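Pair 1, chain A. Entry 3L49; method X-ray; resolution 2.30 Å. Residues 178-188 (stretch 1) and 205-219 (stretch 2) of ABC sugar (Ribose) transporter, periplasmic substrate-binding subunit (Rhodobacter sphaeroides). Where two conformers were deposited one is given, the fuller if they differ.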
# COMPACT_ATOMS: atom_id res chain seq x y z
N ASN A 178 -12.33 -4.27 -16.04
CA ASN A 178 -13.42 -4.16 -15.07
C ASN A 178 -14.20 -2.85 -15.18
O ASN A 178 -15.44 -2.85 -15.10
CB ASN A 178 -12.89 -4.33 -13.65
CG ASN A 178 -12.50 -5.75 -13.34
OD1 ASN A 178 -13.18 -6.69 -13.75
ND2 ASN A 178 -11.41 -5.92 -12.61
N VAL A 179 -13.47 -1.75 -15.39
CA VAL A 179 -14.09 -0.43 -15.51
C VAL A 179 -14.93 -0.34 -16.79
O VAL A 179 -16.05 0.17 -16.76
CB VAL A 179 -13.02 0.71 -15.41
CG1 VAL A 179 -13.62 2.07 -15.71
CG2 VAL A 179 -12.42 0.74 -14.03
N THR A 180 -14.39 -0.89 -17.88
CA THR A 180 -15.08 -0.99 -19.16
C THR A 180 -16.41 -1.76 -19.03
O THR A 180 -17.43 -1.33 -19.57
CB THR A 180 -14.18 -1.64 -20.24
OG1 THR A 180 -12.88 -1.02 -20.23
CG2 THR A 180 -14.80 -1.50 -21.63
N ASP A 181 -16.38 -2.89 -18.32
CA ASP A 181 -17.58 -3.67 -18.01
C ASP A 181 -18.62 -2.82 -17.29
O ASP A 181 -19.80 -2.84 -17.63
CB ASP A 181 -17.24 -4.87 -17.11
CG ASP A 181 -16.43 -5.95 -17.83
OD1 ASP A 181 -16.22 -5.83 -19.06
OD2 ASP A 181 -16.02 -6.92 -17.16
N MET A 182 -18.15 -2.05 -16.31
CA MET A 182 -19.01 -1.29 -15.42
C MET A 182 -19.59 -0.05 -16.09
O MET A 182 -20.71 0.36 -15.77
CB MET A 182 -18.24 -0.94 -14.15
CG MET A 182 -19.04 -1.11 -12.85
SD MET A 182 -19.88 -2.68 -12.56
CE MET A 182 -18.55 -3.87 -12.69
N LEU A 183 -18.85 0.52 -17.04
CA LEU A 183 -19.33 1.64 -17.86
C LEU A 183 -20.39 1.18 -18.86
O LEU A 183 -21.27 1.96 -19.24
CB LEU A 183 -18.18 2.31 -18.61
CG LEU A 183 -17.18 3.15 -17.81
CD1 LEU A 183 -15.88 3.33 -18.59
CD2 LEU A 183 -17.77 4.50 -17.42
N THR A 184 -20.27 -0.07 -19.31
CA THR A 184 -21.27 -0.70 -20.17
C THR A 184 -22.55 -0.93 -19.38
O THR A 184 -23.65 -0.60 -19.86
CB THR A 184 -20.75 -2.03 -20.79
OG1 THR A 184 -19.75 -1.75 -21.77
CG2 THR A 184 -21.87 -2.83 -21.45
N LYS A 185 -22.39 -1.45 -18.16
CA LYS A 185 -23.52 -1.71 -17.26
C LYS A 185 -24.20 -0.41 -16.82
O LYS A 185 -25.42 -0.36 -16.72
CB LYS A 185 -23.08 -2.56 -16.05
CG LYS A 185 -24.24 -3.17 -15.27
CD LYS A 185 -23.81 -3.82 -13.95
CE LYS A 185 -23.70 -5.34 -14.04
NZ LYS A 185 -22.40 -5.80 -14.62
N TYR A 186 -23.41 0.63 -16.57
CA TYR A 186 -23.94 1.94 -16.16
C TYR A 186 -23.54 3.07 -17.12
O TYR A 186 -22.60 3.83 -16.84
CB TYR A 186 -23.51 2.27 -14.73
CG TYR A 186 -23.82 1.18 -13.74
CD1 TYR A 186 -25.14 0.88 -13.38
CD2 TYR A 186 -22.79 0.43 -13.16
CE1 TYR A 186 -25.42 -0.14 -12.48
CE2 TYR A 186 -23.06 -0.58 -12.26
CZ TYR A 186 -24.38 -0.86 -11.92
OH TYR A 186 -24.66 -1.87 -11.02
N PRO A 187 -24.27 3.21 -18.24
CA PRO A 187 -23.88 4.16 -19.28
C PRO A 187 -24.29 5.62 -19.04
O PRO A 187 -23.65 6.53 -19.57
CB PRO A 187 -24.58 3.62 -20.53
CG PRO A 187 -25.80 2.92 -20.00
CD PRO A 187 -25.50 2.47 -18.60
N ASN A 188 -25.34 5.83 -18.24
CA ASN A 188 -25.96 7.16 -18.10
C ASN A 188 -25.10 8.14 -17.30
O ASN A 188 -24.31 7.74 -16.45
CB ASN A 188 -27.35 7.03 -17.49
CG ASN A 188 -28.16 5.92 -18.14
OD1 ASN A 188 -28.58 6.04 -19.29
ND2 ASN A 188 -28.36 4.83 -17.41
N GLY A 205 -5.00 1.96 -14.67
CA GLY A 205 -5.87 1.29 -15.62
C GLY A 205 -7.26 1.87 -15.70
O GLY A 205 -7.79 2.07 -16.80
N ALA A 206 -7.85 2.17 -14.55
CA ALA A 206 -9.22 2.72 -14.48
C ALA A 206 -9.31 4.06 -15.20
O ALA A 206 -10.27 4.31 -15.93
CB ALA A 206 -9.67 2.84 -13.03
N THR A 207 -8.29 4.89 -15.01
CA THR A 207 -8.17 6.18 -15.68
C THR A 207 -8.06 6.02 -17.20
O THR A 207 -8.77 6.71 -17.94
CB THR A 207 -6.95 6.96 -15.14
OG1 THR A 207 -6.99 6.95 -13.71
CG2 THR A 207 -6.94 8.40 -15.63
N GLN A 208 -7.19 5.11 -17.64
CA GLN A 208 -7.01 4.80 -19.06
C GLN A 208 -8.32 4.38 -19.73
O GLN A 208 -8.63 4.86 -20.84
CB GLN A 208 -5.95 3.72 -19.24
CG GLN A 208 -4.51 4.22 -19.12
CD GLN A 208 -3.50 3.09 -18.94
OE1 GLN A 208 -2.30 3.33 -18.79
NE2 GLN A 208 -3.99 1.84 -18.94
N ALA A 209 -9.10 3.54 -19.05
CA ALA A 209 -10.41 3.07 -19.51
C ALA A 209 -11.44 4.19 -19.66
O ALA A 209 -12.15 4.24 -20.66
CB ALA A 209 -10.96 1.98 -18.58
N LEU A 210 -11.53 5.07 -18.66
CA LEU A 210 -12.45 6.21 -18.68
C LEU A 210 -12.11 7.17 -19.81
O LEU A 210 -13.00 7.70 -20.47
CB LEU A 210 -12.40 6.99 -17.36
CG LEU A 210 -12.94 6.34 -16.08
CD1 LEU A 210 -12.63 7.23 -14.88
CD2 LEU A 210 -14.44 6.05 -16.18
N GLN A 211 -10.81 7.38 -19.99
CA GLN A 211 -10.27 8.19 -21.06
C GLN A 211 -10.68 7.62 -22.42
O GLN A 211 -11.22 8.34 -23.26
CB GLN A 211 -8.76 8.26 -20.93
CG GLN A 211 -8.15 9.51 -21.47
CD GLN A 211 -7.21 10.17 -20.49
OE1 GLN A 211 -7.12 11.40 -20.45
NE2 GLN A 211 -6.52 9.37 -19.68
N ALA A 212 -10.46 6.32 -22.61
CA ALA A 212 -10.87 5.63 -23.83
C ALA A 212 -12.39 5.64 -24.06
O ALA A 212 -12.85 5.56 -25.21
CB ALA A 212 -10.33 4.19 -23.84
N ALA A 213 -13.16 5.76 -22.98
CA ALA A 213 -14.62 5.82 -23.07
C ALA A 213 -15.11 7.24 -23.32
O ALA A 213 -16.28 7.46 -23.59
CB ALA A 213 -15.25 5.26 -21.81
N GLY A 214 -14.19 8.21 -23.23
CA GLY A 214 -14.49 9.62 -23.42
C GLY A 214 -15.24 10.27 -22.27
O GLY A 214 -15.81 11.35 -22.43
N ARG A 215 -15.23 9.61 -21.11
CA ARG A 215 -15.91 10.10 -19.91
C ARG A 215 -15.03 11.05 -19.10
O ARG A 215 -14.11 10.62 -18.39
CB ARG A 215 -16.33 8.93 -19.02
CG ARG A 215 -17.20 7.88 -19.69
CD ARG A 215 -18.65 8.29 -19.76
NE ARG A 215 -19.51 7.17 -19.37
CZ ARG A 215 -20.22 7.12 -18.25
NH1 ARG A 215 -20.96 6.05 -17.98
NH2 ARG A 215 -20.21 8.15 -17.40
N THR A 216 -15.33 12.35 -19.20
CA THR A 216 -14.64 13.40 -18.44
C THR A 216 -15.29 13.68 -17.07
O THR A 216 -14.80 14.50 -16.30
CB THR A 216 -14.59 14.75 -19.22
OG1 THR A 216 -15.90 15.09 -19.68
CG2 THR A 216 -13.63 14.68 -20.41
N ASP A 217 -16.39 12.97 -16.78
CA ASP A 217 -17.24 13.26 -15.62
C ASP A 217 -17.01 12.35 -14.39
O ASP A 217 -17.66 12.52 -13.36
CB ASP A 217 -18.72 13.20 -16.03
CG ASP A 217 -19.12 11.87 -16.64
OD1 ASP A 217 -18.63 11.55 -17.75
OD2 ASP A 217 -19.92 11.14 -16.01
N ILE A 218 -16.11 11.38 -14.52
CA ILE A 218 -15.79 10.48 -13.42
C ILE A 218 -14.33 10.69 -13.04
O ILE A 218 -13.49 10.90 -13.91
CB ILE A 218 -16.05 9.00 -13.81
CG1 ILE A 218 -17.51 8.81 -14.23
CG2 ILE A 218 -15.66 8.04 -12.67
CD1 ILE A 218 -17.80 7.49 -14.90
N ARG A 219 -14.04 10.68 -11.74
CA ARG A 219 -12.67 10.84 -11.27
C ARG A 219 -12.21 9.61 -10.50
O ARG A 219 -13.01 8.92 -9.87
CB ARG A 219 -12.53 12.12 -10.43
CG ARG A 219 -12.74 13.43 -11.19
CD ARG A 219 -11.58 13.77 -12.13
NE ARG A 219 -11.74 15.07 -12.78
CZ ARG A 219 -12.14 15.26 -14.04
NH1 ARG A 219 -12.42 14.23 -14.83
NH2 ARG A 219 -12.24 16.49 -14.52

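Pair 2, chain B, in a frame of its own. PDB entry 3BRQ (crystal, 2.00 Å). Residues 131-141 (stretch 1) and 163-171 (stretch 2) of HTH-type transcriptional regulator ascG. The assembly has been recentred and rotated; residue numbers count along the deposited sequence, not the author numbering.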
# COMPACT_ATOMS: atom_id res chain seq x y z
N VAL B 131 -5.96 21.80 -10.83
CA VAL B 131 -6.28 22.20 -12.18
C VAL B 131 -6.19 23.74 -12.36
O VAL B 131 -5.63 24.21 -13.37
CB VAL B 131 -7.67 21.64 -12.64
CG1 VAL B 131 -8.07 22.15 -14.08
CG2 VAL B 131 -7.69 20.10 -12.56
N ALA B 132 -6.70 24.51 -11.40
CA ALA B 132 -6.68 25.99 -11.48
C ALA B 132 -5.25 26.50 -11.51
O ALA B 132 -4.94 27.48 -12.19
CB ALA B 132 -7.45 26.62 -10.32
N GLU B 133 -4.37 25.80 -10.81
CA GLU B 133 -2.96 26.11 -10.81
C GLU B 133 -2.33 25.89 -12.18
O GLU B 133 -1.49 26.70 -12.63
CB GLU B 133 -2.25 25.27 -9.77
CG GLU B 133 -0.75 25.62 -9.63
CD GLU B 133 -0.14 25.26 -8.30
OE1 GLU B 133 1.12 25.20 -8.23
OE2 GLU B 133 -0.90 25.05 -7.31
N LEU B 134 -2.74 24.80 -12.85
CA LEU B 134 -2.30 24.58 -14.21
C LEU B 134 -2.81 25.68 -15.10
O LEU B 134 -2.02 26.22 -15.87
CB LEU B 134 -2.73 23.19 -14.75
CG LEU B 134 -2.16 21.97 -14.06
CD1 LEU B 134 -2.83 20.64 -14.54
CD2 LEU B 134 -0.66 21.87 -14.22
N ILE B 135 -4.10 25.99 -15.04
CA ILE B 135 -4.68 27.05 -15.89
C ILE B 135 -3.98 28.41 -15.69
O ILE B 135 -3.66 29.12 -16.67
CB ILE B 135 -6.19 27.24 -15.69
CG1 ILE B 135 -6.95 25.93 -16.01
CG2 ILE B 135 -6.71 28.45 -16.56
CD1 ILE B 135 -8.43 25.92 -15.61
N ASN B 136 -3.73 28.78 -14.44
CA ASN B 136 -3.05 30.05 -14.15
C ASN B 136 -1.56 30.06 -14.52
O ASN B 136 -1.01 31.14 -14.76
CB ASN B 136 -3.29 30.48 -12.70
CG ASN B 136 -4.75 30.85 -12.45
OD1 ASN B 136 -5.40 30.28 -11.55
ND2 ASN B 136 -5.29 31.78 -13.26
N ALA B 137 -0.93 28.87 -14.57
CA ALA B 137 0.41 28.73 -15.16
C ALA B 137 0.40 28.72 -16.70
O ALA B 137 1.46 28.57 -17.32
CB ALA B 137 1.16 27.53 -14.61
N GLY B 138 -0.76 28.95 -17.32
CA GLY B 138 -0.86 29.01 -18.78
C GLY B 138 -1.39 27.79 -19.54
O GLY B 138 -1.42 27.78 -20.76
N HIS B 139 -1.85 26.76 -18.83
CA HIS B 139 -2.32 25.53 -19.49
C HIS B 139 -3.78 25.62 -19.82
O HIS B 139 -4.59 25.65 -18.90
CB HIS B 139 -2.07 24.34 -18.58
CG HIS B 139 -0.63 23.98 -18.43
ND1 HIS B 139 0.09 23.37 -19.43
CD2 HIS B 139 0.22 24.11 -17.39
CE1 HIS B 139 1.32 23.14 -19.02
NE2 HIS B 139 1.41 23.54 -17.77
N GLN B 140 -4.14 25.68 -21.10
CA GLN B 140 -5.54 25.72 -21.50
C GLN B 140 -6.10 24.33 -21.91
O GLN B 140 -7.31 24.13 -21.92
CB GLN B 140 -5.76 26.71 -22.66
CG GLN B 140 -5.45 28.22 -22.40
CD GLN B 140 -6.42 28.86 -21.43
OE1 GLN B 140 -6.08 29.13 -20.26
NE2 GLN B 140 -7.67 29.10 -21.90
N GLU B 141 -5.22 23.39 -22.27
CA GLU B 141 -5.66 22.11 -22.80
C GLU B 141 -5.09 21.07 -21.84
O GLU B 141 -3.88 20.77 -21.83
CB GLU B 141 -5.15 21.93 -24.24
CG GLU B 141 -5.60 23.03 -25.19
CD GLU B 141 -4.88 22.94 -26.54
OE1 GLU B 141 -3.88 23.66 -26.72
OE2 GLU B 141 -5.29 22.11 -27.40
N ASP B 163 -15.24 21.55 -13.08
CA ASP B 163 -15.57 22.90 -12.50
C ASP B 163 -14.46 23.93 -12.74
O ASP B 163 -14.76 25.08 -13.04
CB ASP B 163 -15.91 22.79 -11.01
CG ASP B 163 -16.62 24.08 -10.43
OD1 ASP B 163 -17.38 24.80 -11.15
OD2 ASP B 163 -16.43 24.33 -9.23
N ALA B 164 -13.20 23.54 -12.56
CA ALA B 164 -12.05 24.40 -12.85
C ALA B 164 -11.99 24.86 -14.30
O ALA B 164 -11.81 26.07 -14.55
CB ALA B 164 -10.71 23.72 -12.41
N LEU B 165 -12.21 23.95 -15.26
CA LEU B 165 -12.35 24.39 -16.65
C LEU B 165 -13.51 25.38 -16.83
O LEU B 165 -13.34 26.44 -17.44
CB LEU B 165 -12.63 23.22 -17.58
CG LEU B 165 -11.67 22.07 -17.71
CD1 LEU B 165 -11.99 21.26 -18.97
CD2 LEU B 165 -10.23 22.53 -17.67
N ALA B 166 -14.68 25.03 -16.34
CA ALA B 166 -15.88 25.85 -16.67
C ALA B 166 -15.73 27.27 -16.05
O ALA B 166 -16.05 28.30 -16.71
CB ALA B 166 -17.14 25.17 -16.17
N GLN B 167 -15.25 27.31 -14.80
CA GLN B 167 -14.99 28.59 -14.11
C GLN B 167 -13.92 29.46 -14.76
O GLN B 167 -13.92 30.67 -14.56
CB GLN B 167 -14.66 28.36 -12.63
CG GLN B 167 -15.87 28.04 -11.76
CD GLN B 167 -15.59 28.28 -10.27
OE1 GLN B 167 -15.00 29.30 -9.89
NE2 GLN B 167 -16.03 27.34 -9.42
N HIS B 168 -13.02 28.88 -15.55
CA HIS B 168 -12.02 29.66 -16.27
C HIS B 168 -12.35 29.83 -17.74
O HIS B 168 -11.50 30.22 -18.52
CB HIS B 168 -10.64 29.03 -16.14
CG HIS B 168 -10.09 29.03 -14.75
ND1 HIS B 168 -10.53 28.17 -13.77
CD2 HIS B 168 -9.11 29.78 -14.18
CE1 HIS B 168 -9.85 28.39 -12.66
NE2 HIS B 168 -8.99 29.36 -12.88
N GLY B 169 -13.60 29.57 -18.12
CA GLY B 169 -14.08 29.82 -19.48
C GLY B 169 -13.43 28.89 -20.49
O GLY B 169 -13.23 29.27 -21.66
N ILE B 170 -13.09 27.68 -20.05
CA ILE B 170 -12.57 26.62 -20.94
C ILE B 170 -13.61 25.56 -21.21
O ILE B 170 -14.16 24.95 -20.29
CB ILE B 170 -11.32 25.88 -20.36
CG1 ILE B 170 -10.20 26.88 -20.15
CG2 ILE B 170 -10.89 24.80 -21.32
CD1 ILE B 170 -8.98 26.34 -19.41
N ALA B 171 -13.87 25.31 -22.49
CA ALA B 171 -14.88 24.33 -22.91
C ALA B 171 -14.51 22.90 -22.47
O ALA B 171 -13.34 22.49 -22.56
CB ALA B 171 -15.03 24.35 -24.42
O HOH W 1 -10.10 30.55 -21.86

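Pair 1 and pair 2 each bring together the C-terminal turns of two helices that run in the same general direction. The N-to-C directions diverge by 43° in pair 1 and 38° in pair 2, with closest axis approaches of 9.0 and 9.5 Å, and 14 central residues superpose with an RMSD of 0.7 Å. In both, a glycine with positive phi follows the second helix closely, Gly214(A) matching Gly169(B), after which the chain turns so that the next residue, Arg215(A) or Ile170(B), points its CA-to-CB bond back toward the first stretch. The N atoms of these two residues donate to the carbonyl O of Leu210(A) and of Leu165(B), respectively, which ties the turn to the helix it leaves.

The start of the contact is nearly identical. Val179(A) and Val131(B), both in the t rotamer, occupy the same place and rest on a matched alanine: Val179(A) CG1 lies 3.9 Å from Ala209(A) CB, and Val131(B) CG1 lies 3.5 Å from Ala164(B) CB. The small alanine side chains point toward the opposing helix and let the backbones come close, with the CA atoms of Ala132(B) and Ala164(B) 5.8 Å apart.

One turn on, Leu183(A) and Ile135(B) fill the same central site by different branching. In pair 1 both methyls of Leu183(A), CD1 and CD2, pack on Leu210(A) CD2, each at 3.9 Å; CD1 also meets Ala213(A) CB at 3.8 Å, and CD2 meets Ile218(A) CD1 at 3.9 Å. In pair 2 Ala213(A) is replaced by His168(B), whose ring brings much more surface to the contact. Ile135(B) CD1 lies over a face of this ring, 3.8 Å from its centroid in a CH-pi contact, and Ala132(B) CB approaches His168(B) CE1 at 3.8 Å. The ring is held by a hydrogen bond from His168(B) ND1 to Ala164(B) O (2.6 Å).

The position after the glycine also differs in chemistry. Ile170(B) continues the apolar cluster, its CD1 3.9 Å from Ile135(B) CD1. Arg215(A) instead lays its guanidinium against the leucine, with Leu183(A) CD2 over one face, 3.6 Å from Arg215(A) NH1, and reaches the carbonyls beyond the helix, where Arg215(A) NH1 is 3.0 Å from Tyr186(A) O. A salt bridge between Arg215(A) NH2 and Asp217(A) OD2 (3.3 Å) steadies the group. The buried areas are nevertheless similar, 379 and 396 Å².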